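Local coordinates for protein 6-phosphogluconate dehydrogenase, NAD-binding (Geobacter metallireducens, PDB 3PEF) that probably acts as an NADP-dependent beta-hydroxyacid dehydrogenase, reducing succinic semialdehyde to gamma-hydroxybutyrate, at residues Gly10-Ala15 against Phe62-Asp67; Glu73-Phe76 against Val81-Gly84. The protein carries 2 engineered substitutions. One frame throughout, in Å; residues are numbered along the deposited sequence.

Contact 1: Gly10-Ala15 against Phe62-Asp67. With NAP (NADP nicotinamide-adenine-dinucleotide phosphate), chain I.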
loop_
_atom_site.group_PDB
_atom_site.type_symbol
_atom_site.label_atom_id
_atom_site.label_comp_id
_atom_site.label_asym_id
_atom_site.label_seq_id
_atom_site.Cartn_x
_atom_site.Cartn_y
_atom_site.Cartn_z
ATOM N N GLY A 10 22.861 -12.462 21.892
ATOM C CA GLY A 10 22.980 -11.491 20.821
ATOM C C GLY A 10 23.073 -10.084 21.383
ATOM O O GLY A 10 23.444 -9.882 22.544
ATOM N N ILE A 11 22.730 -9.104 20.556
ATOM C CA ILE A 11 22.768 -7.708 20.969
ATOM C C ILE A 11 22.062 -7.492 22.298
ATOM O O ILE A 11 22.647 -6.922 23.216
ATOM C CB ILE A 11 22.148 -6.799 19.881
ATOM C CG1 ILE A 11 23.068 -6.795 18.646
ATOM C CG2 ILE A 11 21.873 -5.395 20.451
ATOM C CD1 ILE A 11 22.490 -6.088 17.414
ATOM N N MET A 12 20.817 -7.955 22.410
ATOM C CA MET A 12 20.035 -7.770 23.649
ATOM C C MET A 12 20.453 -8.727 24.775
ATOM O O MET A 12 20.699 -8.313 25.918
ATOM C CB MET A 12 18.526 -7.919 23.375
ATOM C CG MET A 12 17.983 -6.964 22.304
ATOM S SD MET A 12 17.994 -5.263 22.920
ATOM C CE MET A 12 16.629 -5.345 24.092
ATOM N N GLY A 13 20.528 -10.011 24.460
ATOM C CA GLY A 13 20.824 -11.011 25.477
ATOM C C GLY A 13 22.158 -10.788 26.185
ATOM O O GLY A 13 22.249 -10.924 27.397
ATOM N N SER A 14 23.200 -10.432 25.441
ATOM C CA SER A 14 24.519 -10.290 26.056
ATOM C C SER A 14 24.486 -9.124 27.043
ATOM O O SER A 14 25.037 -9.204 28.146
ATOM C CB SER A 14 25.613 -10.096 24.992
ATOM O OG SER A 14 25.377 -8.934 24.216
ATOM N N ALA A 15 23.811 -8.049 26.648
ATOM C CA ALA A 15 23.678 -6.884 27.505
ATOM C C ALA A 15 22.822 -7.192 28.724
ATOM O O ALA A 15 23.147 -6.776 29.849
ATOM C CB ALA A 15 23.108 -5.697 26.725
ATOM N N PHE A 62 16.415 -17.296 31.405
ATOM C CA PHE A 62 15.887 -16.325 30.443
ATOM C C PHE A 62 16.403 -16.669 29.048
ATOM O O PHE A 62 17.522 -17.160 28.910
ATOM C CB PHE A 62 16.320 -14.909 30.825
ATOM C CG PHE A 62 15.916 -14.504 32.218
ATOM C CD1 PHE A 62 14.603 -14.133 32.494
ATOM C CD2 PHE A 62 16.847 -14.492 33.250
ATOM C CE1 PHE A 62 14.224 -13.767 33.787
ATOM C CE2 PHE A 62 16.481 -14.126 34.543
ATOM C CZ PHE A 62 15.162 -13.765 34.810
ATOM N N ALA A 63 15.596 -16.424 28.018
ATOM C CA ALA A 63 16.038 -16.633 26.635
ATOM C C ALA A 63 15.764 -15.393 25.805
ATOM O O ALA A 63 14.706 -14.770 25.943
ATOM C CB ALA A 63 15.348 -17.839 26.013
ATOM N N MET A 64 16.717 -15.040 24.947
ATOM C CA MET A 64 16.612 -13.843 24.111
ATOM C C MET A 64 17.088 -14.170 22.700
ATOM O O MET A 64 18.215 -13.856 22.323
ATOM C CB MET A 64 17.428 -12.678 24.716
ATOM C CG MET A 64 17.073 -11.308 24.134
ATOM S SD MET A 64 15.276 -11.030 24.232
ATOM C CE MET A 64 15.212 -9.236 24.206
ATOM N N LEU A 65 16.212 -14.811 21.932
ATOM C CA LEU A 65 16.542 -15.374 20.631
ATOM C C LEU A 65 15.905 -14.577 19.488
ATOM O O LEU A 65 14.957 -13.826 19.706
ATOM C CB LEU A 65 16.070 -16.833 20.594
ATOM C CG LEU A 65 16.751 -17.647 21.698
ATOM C CD1 LEU A 65 16.116 -19.014 21.881
ATOM C CD2 LEU A 65 18.269 -17.759 21.433
ATOM N N ALA A 66 16.414 -14.775 18.274
ATOM C CA ALA A 66 16.028 -13.975 17.112
ATOM C C ALA A 66 14.547 -13.970 16.770
ATOM O O ALA A 66 13.964 -12.905 16.577
ATOM C CB ALA A 66 16.830 -14.404 15.872
ATOM N N ASP A 67 13.958 -15.154 16.623
ATOM C CA ASP A 67 12.643 -15.265 15.984
ATOM C C ASP A 67 11.943 -16.573 16.363
ATOM O O ASP A 67 12.514 -17.379 17.081
ATOM C CB ASP A 67 12.768 -15.135 14.457
ATOM C CG ASP A 67 13.727 -16.151 13.846
ATOM O OD1 ASP A 67 14.287 -16.992 14.592
ATOM O OD2 ASP A 67 13.922 -16.112 12.608
HETATM P PA NAP I . 20.684 -10.594 17.521
HETATM O O1A NAP I . 20.708 -10.872 16.068
HETATM O O2A NAP I . 21.816 -9.795 18.026
HETATM O O5B NAP I . 20.604 -11.966 18.343
HETATM C C5B NAP I . 19.850 -13.046 17.862
HETATM C C4B NAP I . 20.125 -14.216 18.789
HETATM O O4B NAP I . 19.351 -15.316 18.359
HETATM C C3B NAP I . 21.585 -14.654 18.714
HETATM O O3B NAP I . 21.926 -15.077 20.014
HETATM C C2B NAP I . 21.522 -15.855 17.793
HETATM O O2B NAP I . 22.548 -16.797 17.970
HETATM C C1B NAP I . 20.190 -16.437 18.228
HETATM N N9A NAP I . 19.684 -17.399 17.239
HETATM C C8A NAP I . 19.210 -17.108 15.983
HETATM N N7A NAP I . 18.856 -18.268 15.385
HETATM C C5A NAP I . 19.109 -19.285 16.234
HETATM C C6A NAP I . 18.915 -20.651 16.122
HETATM N N6A NAP I . 18.407 -21.159 15.007
HETATM N N1A NAP I . 19.270 -21.467 17.162
HETATM C C2A NAP I . 19.801 -20.925 18.320
HETATM N N3A NAP I . 19.982 -19.559 18.430
HETATM C C4A NAP I . 19.633 -18.755 17.404
HETATM O O3 NAP I . 19.318 -9.829 17.806
HETATM P PN NAP I . 18.751 -9.192 19.141
HETATM O O1N NAP I . 18.403 -7.783 18.895
HETATM O O2N NAP I . 19.605 -9.523 20.299
HETATM O O5D NAP I . 17.411 -10.085 19.124
HETATM C C5D NAP I . 16.987 -10.909 20.178
HETATM C C4D NAP I . 15.472 -10.740 20.282
HETATM O O4D NAP I . 15.121 -9.515 20.879
HETATM C C3D NAP I . 14.811 -10.690 18.920
HETATM O O3D NAP I . 13.597 -11.395 19.069
HETATM C C2D NAP I . 14.567 -9.210 18.667
HETATM O O2D NAP I . 13.466 -9.030 17.820
HETATM C C1D NAP I . 14.240 -8.761 20.069
HETATM N N1N NAP I . 14.428 -7.333 20.406
HETATM C C2N NAP I . 15.468 -6.620 19.885
HETATM C C3N NAP I . 15.664 -5.291 20.253
HETATM C C7N NAP I . 16.838 -4.528 19.717
HETATM O O7N NAP I . 16.742 -3.146 19.729
HETATM N N7N NAP I . 17.935 -5.126 19.223
HETATM C C4N NAP I . 14.798 -4.675 21.163
HETATM C C5N NAP I . 13.758 -5.422 21.710
HETATM C C6N NAP I . 13.588 -6.756 21.340
HETATM P P2B NAP I . 24.005 -16.603 17.268
HETATM O O1X NAP I . 24.625 -17.993 17.231
HETATM O O2X NAP I . 23.803 -16.056 15.891
HETATM O O3X NAP I . 24.833 -15.641 18.073
HETATM O O HOH W 1 20.053 -11.599 21.987
#

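Contact 2: Glu73-Phe76 against Val81-Gly84. With NAP (NADP nicotinamide-adenine-dinucleotide phosphate), chain I.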
loop_
_atom_site.group_PDB
_atom_site.type_symbol
_atom_site.label_atom_id
_atom_site.label_comp_id
_atom_site.label_asym_id
_atom_site.label_seq_id
_atom_site.Cartn_x
_atom_site.Cartn_y
_atom_site.Cartn_z
ATOM N N GLU A 73 13.552 -24.030 17.799
ATOM C CA GLU A 73 14.703 -24.919 17.725
ATOM C C GLU A 73 15.340 -25.096 19.111
ATOM O O GLU A 73 15.669 -26.202 19.520
ATOM C CB GLU A 73 15.734 -24.419 16.710
ATOM C CG GLU A 73 16.921 -25.355 16.578
ATOM C CD GLU A 73 17.800 -25.047 15.378
ATOM O OE1 GLU A 73 17.779 -23.893 14.894
ATOM O OE2 GLU A 73 18.516 -25.970 14.923
ATOM N N VAL A 74 15.480 -24.004 19.846
ATOM C CA VAL A 74 16.083 -24.075 21.166
ATOM C C VAL A 74 15.214 -24.867 22.135
ATOM O O VAL A 74 15.728 -25.602 22.979
ATOM C CB VAL A 74 16.381 -22.660 21.737
ATOM C CG1 VAL A 74 16.786 -22.746 23.206
ATOM C CG2 VAL A 74 17.475 -21.982 20.923
ATOM N N CYS A 75 13.898 -24.728 22.013
ATOM C CA CYS A 75 13.000 -25.456 22.899
ATOM C C CYS A 75 12.896 -26.939 22.531
ATOM O O CYS A 75 13.090 -27.812 23.385
ATOM C CB CYS A 75 11.606 -24.813 22.910
ATOM S SG CYS A 75 10.384 -25.727 23.923
ATOM N N PHE A 76 12.594 -27.214 21.263
ATOM C CA PHE A 76 12.232 -28.563 20.816
ATOM C C PHE A 76 13.389 -29.387 20.236
ATOM O O PHE A 76 13.256 -30.599 20.061
ATOM C CB PHE A 76 11.102 -28.504 19.781
ATOM C CG PHE A 76 9.795 -27.973 20.323
ATOM C CD1 PHE A 76 9.420 -26.658 20.095
ATOM C CD2 PHE A 76 8.946 -28.796 21.040
ATOM C CE1 PHE A 76 8.216 -26.159 20.583
ATOM C CE2 PHE A 76 7.736 -28.313 21.532
ATOM C CZ PHE A 76 7.372 -26.988 21.302
ATOM N N VAL A 81 15.786 -27.129 25.452
ATOM C CA VAL A 81 15.210 -26.813 26.746
ATOM C C VAL A 81 14.336 -27.961 27.273
ATOM O O VAL A 81 14.421 -28.328 28.439
ATOM C CB VAL A 81 14.410 -25.501 26.678
ATOM C CG1 VAL A 81 13.532 -25.315 27.939
ATOM C CG2 VAL A 81 15.366 -24.329 26.498
ATOM N N LEU A 82 13.516 -28.533 26.403
ATOM C CA LEU A 82 12.592 -29.601 26.800
ATOM C C LEU A 82 13.322 -30.848 27.331
ATOM O O LEU A 82 12.826 -31.537 28.215
ATOM C CB LEU A 82 11.684 -29.972 25.618
ATOM C CG LEU A 82 10.179 -29.674 25.709
ATOM C CD1 LEU A 82 9.865 -28.464 26.568
ATOM C CD2 LEU A 82 9.536 -29.555 24.332
ATOM N N GLU A 83 14.505 -31.129 26.801
ATOM C CA GLU A 83 15.298 -32.255 27.295
ATOM C C GLU A 83 15.784 -32.053 28.734
ATOM O O GLU A 83 16.136 -33.013 29.424
ATOM C CB GLU A 83 16.496 -32.508 26.378
ATOM C CG GLU A 83 16.153 -33.090 25.010
ATOM C CD GLU A 83 17.385 -33.592 24.254
ATOM O OE1 GLU A 83 18.477 -33.677 24.861
ATOM O OE2 GLU A 83 17.261 -33.910 23.052
ATOM N N GLY A 84 15.796 -30.807 29.196
ATOM C CA GLY A 84 16.428 -30.492 30.463
ATOM C C GLY A 84 15.537 -29.923 31.555
ATOM O O GLY A 84 15.895 -29.970 32.733
HETATM P PA NAP I . 20.684 -10.594 17.521
HETATM O O1A NAP I . 20.708 -10.872 16.068
HETATM O O2A NAP I . 21.816 -9.795 18.026
HETATM O O5B NAP I . 20.604 -11.966 18.343
HETATM C C5B NAP I . 19.850 -13.046 17.862
HETATM C C4B NAP I . 20.125 -14.216 18.789
HETATM O O4B NAP I . 19.351 -15.316 18.359
HETATM C C3B NAP I . 21.585 -14.654 18.714
HETATM O O3B NAP I . 21.926 -15.077 20.014
HETATM C C2B NAP I . 21.522 -15.855 17.793
HETATM O O2B NAP I . 22.548 -16.797 17.970
HETATM C C1B NAP I . 20.190 -16.437 18.228
HETATM N N9A NAP I . 19.684 -17.399 17.239
HETATM C C8A NAP I . 19.210 -17.108 15.983
HETATM N N7A NAP I . 18.856 -18.268 15.385
HETATM C C5A NAP I . 19.109 -19.285 16.234
HETATM C C6A NAP I . 18.915 -20.651 16.122
HETATM N N6A NAP I . 18.407 -21.159 15.007
HETATM N N1A NAP I . 19.270 -21.467 17.162
HETATM C C2A NAP I . 19.801 -20.925 18.320
HETATM N N3A NAP I . 19.982 -19.559 18.430
HETATM C C4A NAP I . 19.633 -18.755 17.404
HETATM O O3 NAP I . 19.318 -9.829 17.806
HETATM P PN NAP I . 18.751 -9.192 19.141
HETATM O O1N NAP I . 18.403 -7.783 18.895
HETATM O O2N NAP I . 19.605 -9.523 20.299
HETATM O O5D NAP I . 17.411 -10.085 19.124
HETATM C C5D NAP I . 16.987 -10.909 20.178
HETATM C C4D NAP I . 15.472 -10.740 20.282
HETATM O O4D NAP I . 15.121 -9.515 20.879
HETATM C C3D NAP I . 14.811 -10.690 18.920
HETATM O O3D NAP I . 13.597 -11.395 19.069
HETATM C C2D NAP I . 14.567 -9.210 18.667
HETATM O O2D NAP I . 13.466 -9.030 17.820
HETATM C C1D NAP I . 14.240 -8.761 20.069
HETATM N N1N NAP I . 14.428 -7.333 20.406
HETATM C C2N NAP I . 15.468 -6.620 19.885
HETATM C C3N NAP I . 15.664 -5.291 20.253
HETATM C C7N NAP I . 16.838 -4.528 19.717
HETATM O O7N NAP I . 16.742 -3.146 19.729
HETATM N N7N NAP I . 17.935 -5.126 19.223
HETATM C C4N NAP I . 14.798 -4.675 21.163
HETATM C C5N NAP I . 13.758 -5.422 21.710
HETATM C C6N NAP I . 13.588 -6.756 21.340
HETATM P P2B NAP I . 24.005 -16.603 17.268
HETATM O O1X NAP I . 24.625 -17.993 17.231
HETATM O O2X NAP I . 23.803 -16.056 15.891
HETATM O O3X NAP I . 24.833 -15.641 18.073
#

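Contact 1: Gly10-Ala15 against Phe62-Asp67
M12 and M64 approach the nicotinamide end of NADP from one side. The M12 side chain lies over a face of the nicotinamide ring, its SD 3.5 Å from NAP C3N and its CE 3.5 Å from NAP C4N. Bends at chi2 (-70°) and chi3 (-73°) curl the chain over the ring. M64 meets the adjoining ribose instead: its CE sits 3.3 Å from NAP O4D and also packs against M12 CB, at 3.7 Å. A66 CB and L65 CD2 lie obliquely on one side of the adenine plane, A66 CB nearest NAP C8A and L65 CD2 nearest NAP N3A. With an alanine in place of M12, CG, SD and CE are gone, and the nicotinamide is likely to lose most of its contact on this face and be freer to shift.

The segments share no direct hydrogen bond. A water joins them, accepting from G13 N and donating to M64 O and NAP O2N, as the water of the glycine-rich loop does in many Rossmann folds. The start of helix 11-22 grips the pyrophosphate through I11 N to NAP O2A (2.8 Å, 176°) and M12 N to NAP O2N (2.9 Å).

Backbone amides at a helix N terminus thus meet the phosphate charge, which the helix dipole probably eases, while M12 over C4N is consistent with hydride transfer at the opposite ring face.

Contact 2: Glu73-Phe76 against Val81-Gly84
Two backbone hydrogen bonds join V74 and C75 to V81 and L82. V81 N donates to V74 O (2.9 Å, 164°) and L82 N to C75 O (3.1 Å). Carbonyls from the last turn of helix 68-76 thereby find donors at the start of the short, weakly bonded helix 81-84.

These helices belong to the connection between the parallel strands 60-63 and 90-93 of the Rossmann domain, and their apolar contacts face both the sheet and a neighbouring helix. V74 CG1 meets V81 CG2 obliquely at 3.9 Å, and both valines rest on I7 and Y91. On the helix 99-111 side, C75 SG stands over the centre of the F76 ring, 3.9 Å above its plane, and touches L82 CD1. L82 runs alongside F76, with its CD2 3.4 Å from F76 CD2; both side chains also pack on A108.

Contacts with NADP come from E73 and V74. With CG anti to the backbone N (chi1 -178°) and an extended chain beyond, E73 brings OE1 to NAP N6A, accepting a nearly straight bond of 2.8 Å from the adenine amino group. V74 CG2 touches NAP C2A at 3.6 Å.

From the N terminus, strand 3-7 leads through the glycine-rich turn into helix 11-22; the chain then passes strands 26-30 and 46-47 before strand 60-63 returns it beside the turn, where contact 1 closes a long loop. Helix 68-76 follows directly, and contact 2 closes a short loop of four residues onto helix 81-84, ahead of strand 90-93. The two contacts stand in series, neither nesting nor crossing. L65 CD1 and V74 CG2 pack 3.4 Å apart where they meet, and one NADP spans both: nicotinamide and pyrophosphate lie at contact 1 and the adenine is shared, with L65 and A66 of contact 1 and E73 and V74 of contact 2 all touching it.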